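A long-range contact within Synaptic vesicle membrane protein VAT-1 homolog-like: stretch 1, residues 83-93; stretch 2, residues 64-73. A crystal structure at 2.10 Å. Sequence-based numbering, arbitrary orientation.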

# COMPACT_ATOMS: atom_id res chain seq x y z
N GLU A 83 15.94 -34.54 4.36
CA GLU A 83 16.76 -35.74 4.29
C GLU A 83 17.75 -35.52 3.19
O GLU A 83 17.50 -34.76 2.27
CB GLU A 83 15.92 -36.94 3.90
CG GLU A 83 14.52 -36.91 4.39
CD GLU A 83 14.01 -38.31 4.39
OE1 GLU A 83 14.26 -38.99 5.40
OE2 GLU A 83 13.46 -38.78 3.37
N ILE A 84 18.87 -36.21 3.27
CA ILE A 84 19.87 -36.11 2.25
C ILE A 84 19.24 -36.61 0.96
O ILE A 84 18.45 -37.56 0.98
CB ILE A 84 21.09 -36.94 2.66
CG1 ILE A 84 21.66 -36.39 3.98
CG2 ILE A 84 22.13 -36.98 1.53
CD1 ILE A 84 22.57 -37.40 4.72
N GLY A 85 19.56 -35.96 -0.16
CA GLY A 85 18.97 -36.30 -1.47
C GLY A 85 17.76 -35.44 -1.85
O GLY A 85 17.30 -35.53 -2.97
N ASP A 86 17.22 -34.67 -0.90
CA ASP A 86 16.11 -33.75 -1.17
C ASP A 86 16.56 -32.67 -2.17
O ASP A 86 17.66 -32.15 -2.09
CB ASP A 86 15.60 -33.09 0.12
CG ASP A 86 14.66 -33.99 0.94
OD1 ASP A 86 14.13 -35.00 0.41
OD2 ASP A 86 14.43 -33.66 2.12
N ARG A 87 15.73 -32.40 -3.15
CA ARG A 87 16.03 -31.42 -4.18
C ARG A 87 15.48 -30.11 -3.69
O ARG A 87 14.32 -30.06 -3.28
CB ARG A 87 15.39 -31.84 -5.49
CG ARG A 87 15.89 -33.20 -5.96
CD ARG A 87 15.07 -33.78 -7.09
NE ARG A 87 15.33 -33.10 -8.36
CZ ARG A 87 14.56 -32.18 -8.93
NH1 ARG A 87 13.43 -31.75 -8.37
NH2 ARG A 87 14.96 -31.64 -10.07
N VAL A 88 16.30 -29.05 -3.72
CA VAL A 88 15.91 -27.79 -3.11
C VAL A 88 16.33 -26.56 -3.92
O VAL A 88 17.19 -26.63 -4.80
CB VAL A 88 16.52 -27.70 -1.74
CG1 VAL A 88 15.95 -28.82 -0.88
CG2 VAL A 88 18.09 -27.78 -1.86
N MET A 89 15.71 -25.44 -3.59
CA MET A 89 16.17 -24.14 -4.04
C MET A 89 16.34 -23.30 -2.80
O MET A 89 15.74 -23.60 -1.75
CB MET A 89 15.16 -23.51 -5.01
CG MET A 89 13.80 -23.20 -4.41
SD MET A 89 12.56 -22.66 -5.63
CE MET A 89 11.05 -22.83 -4.64
N ALA A 90 17.15 -22.25 -2.88
CA ALA A 90 17.56 -21.61 -1.66
C ALA A 90 18.11 -20.24 -1.91
O ALA A 90 18.65 -19.98 -2.98
CB ALA A 90 18.64 -22.48 -0.93
N PHE A 91 17.90 -19.36 -0.93
CA PHE A 91 18.52 -18.06 -0.92
C PHE A 91 19.79 -18.22 -0.11
O PHE A 91 19.82 -18.98 0.84
CB PHE A 91 17.65 -17.01 -0.21
CG PHE A 91 16.41 -16.61 -0.96
CD1 PHE A 91 16.48 -15.77 -2.05
CD2 PHE A 91 15.15 -17.04 -0.54
CE1 PHE A 91 15.33 -15.40 -2.71
CE2 PHE A 91 14.00 -16.66 -1.21
CZ PHE A 91 14.09 -15.84 -2.27
N VAL A 92 20.80 -17.46 -0.43
CA VAL A 92 22.01 -17.54 0.35
C VAL A 92 22.65 -16.17 0.31
O VAL A 92 22.57 -15.48 -0.71
CB VAL A 92 22.93 -18.70 -0.14
CG1 VAL A 92 23.31 -18.53 -1.55
CG2 VAL A 92 24.18 -18.79 0.75
N ASN A 93 23.18 -15.74 1.45
CA ASN A 93 23.69 -14.39 1.58
C ASN A 93 25.10 -14.41 1.04
O ASN A 93 26.06 -14.53 1.79
CB ASN A 93 23.62 -13.92 3.05
CG ASN A 93 23.83 -12.41 3.21
OD1 ASN A 93 23.98 -11.67 2.24
ND2 ASN A 93 23.81 -11.95 4.45
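Stretch 2, residues 64-73: PGFECSGIVE

Stretch 2 runs alongside stretch 1 as a neighbouring β-strand of the same sheet. Residues 67-73 form a strand that continues later in the chain, with residues 67-72 in extended conformation, and they pair with strand 87-91 in the antiparallel sense: the N-to-C directions differ by 153°, and the axes approach to 4.7 Å. P64, G65 and F66 lead into the strand, with G65 at a positive phi of 105°. G70 is the most fully stretched residue (phi/psi 175/-156). Together the two stretches bury 747 Å².

The register is set by backbone hydrogen bonds. V88 and G70 form a hydrogen-bonded pair, with V88 N to G70 O at 2.8 Å and G70 N to V88 O at 2.9 Å; A90 and C68 form the next, through A90 N to C68 O at 2.9 Å and C68 N to A90 O at 3.1 Å. Between and beyond them lie the non-hydrogen-bonded pairs. R87 CA and I71 CA are 4.7 Å apart, M89 CA and S69 CA 4.0 Å, and F91 CA and E67 CA 4.7 Å; the hydrogen-bonded pairs are wider, with V88 CA to G70 CA at 5.5 Å and A90 CA to C68 CA at 5.6 Å. The ladder extends past strand 87-91 at both ends: V92 N donates to F66 O at 2.9 Å, and V72 N donates to D86 O at 2.9 Å. A type II turn from E83 to D86 then presents G85 N to V72 O, at 2.8 Å and nearly linear.

CA-H...O contacts reinforce this pairing. The shortest joins F66 CA to V92 O at 3.1 Å, followed by S69 CA to V88 O at 3.2 Å and F91 CA to F66 O at 3.3 Å. F66 O thus receives both the amide of V92 and the CA-H of F91, and it lies at the edge of the F91 ring.

Side chains alternate between the two faces of the sheet. V88, A90 and C68 share one face, where A90 CB lies 4.3 Å from C68 SG and V88 CG1 packs 3.8 Å from V72 CG2. V72, whose CB points toward stretch 1, has the largest area covered by the other stretch; its CG2 also lies 4.0 Å from D86 CB. R87, M89, F91, E67, S69 and I71 occupy the other face. Here M89 CB and S69 CB are 4.3 Å apart, but the methionine end leads away.

At the periphery, I71 CG2 rests 3.7 Å from G85 CA, while I84 CG2 reaches V72 O at 3.4 Å. Near the other end, N93 OD1 approaches the edge of the F66 ring, 4.1 Å from F66 CE1.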

# COMPACT_ATOMS: atom_id res chain seq x y z
N PRO A 64 30.35 -14.39 -5.12
CA PRO A 64 29.02 -13.78 -5.32
C PRO A 64 27.86 -14.77 -5.43
O PRO A 64 28.07 -15.98 -5.41
CB PRO A 64 29.15 -13.09 -6.67
CG PRO A 64 30.57 -13.24 -7.09
CD PRO A 64 31.12 -14.41 -6.37
N GLY A 65 26.64 -14.21 -5.51
CA GLY A 65 25.42 -14.94 -5.83
C GLY A 65 24.54 -15.18 -4.64
O GLY A 65 25.02 -15.51 -3.54
N PHE A 66 23.23 -15.07 -4.86
CA PHE A 66 22.22 -15.11 -3.79
C PHE A 66 21.17 -16.22 -3.92
O PHE A 66 20.32 -16.37 -3.05
CB PHE A 66 21.50 -13.78 -3.75
CG PHE A 66 22.40 -12.64 -3.43
CD1 PHE A 66 22.85 -12.44 -2.13
CD2 PHE A 66 22.84 -11.79 -4.41
CE1 PHE A 66 23.71 -11.41 -1.83
CE2 PHE A 66 23.69 -10.75 -4.11
CZ PHE A 66 24.13 -10.57 -2.81
N GLU A 67 21.21 -16.97 -5.02
CA GLU A 67 20.07 -17.83 -5.40
C GLU A 67 20.66 -19.04 -6.06
O GLU A 67 21.47 -18.90 -6.95
CB GLU A 67 19.21 -17.05 -6.38
CG GLU A 67 18.09 -17.76 -7.08
CD GLU A 67 17.37 -16.80 -8.02
OE1 GLU A 67 18.02 -15.95 -8.69
OE2 GLU A 67 16.14 -16.87 -8.04
N CYS A 68 20.27 -20.23 -5.62
CA CYS A 68 20.77 -21.44 -6.20
C CYS A 68 19.76 -22.55 -6.05
O CYS A 68 18.75 -22.41 -5.34
CB CYS A 68 22.10 -21.83 -5.54
SG CYS A 68 21.88 -22.45 -3.81
N SER A 69 20.03 -23.67 -6.73
CA SER A 69 19.26 -24.91 -6.52
C SER A 69 20.23 -26.08 -6.53
O SER A 69 21.32 -26.01 -7.12
CB SER A 69 18.18 -25.10 -7.59
OG SER A 69 18.78 -25.27 -8.88
N GLY A 70 19.86 -27.15 -5.86
CA GLY A 70 20.68 -28.34 -5.88
C GLY A 70 20.14 -29.44 -4.95
O GLY A 70 18.94 -29.49 -4.65
N ILE A 71 21.04 -30.33 -4.52
CA ILE A 71 20.70 -31.53 -3.74
C ILE A 71 21.28 -31.41 -2.32
O ILE A 71 22.44 -31.03 -2.17
CB ILE A 71 21.22 -32.81 -4.45
CG1 ILE A 71 20.55 -32.95 -5.81
CG2 ILE A 71 20.96 -34.08 -3.63
CD1 ILE A 71 21.05 -34.17 -6.63
N VAL A 72 20.44 -31.63 -1.31
CA VAL A 72 20.88 -31.67 0.08
C VAL A 72 21.85 -32.83 0.24
O VAL A 72 21.50 -34.01 0.06
CB VAL A 72 19.73 -31.85 1.08
CG1 VAL A 72 20.27 -31.90 2.52
CG2 VAL A 72 18.70 -30.75 0.93
N GLU A 73 23.07 -32.46 0.59
CA GLU A 73 24.17 -33.41 0.72
C GLU A 73 24.51 -33.71 2.18
O GLU A 73 25.09 -34.74 2.46
CB GLU A 73 25.39 -32.87 -0.03
CG GLU A 73 26.63 -33.73 0.06
CD GLU A 73 27.64 -33.38 -1.00
OE1 GLU A 73 27.35 -33.58 -2.21
OE2 GLU A 73 28.73 -32.90 -0.64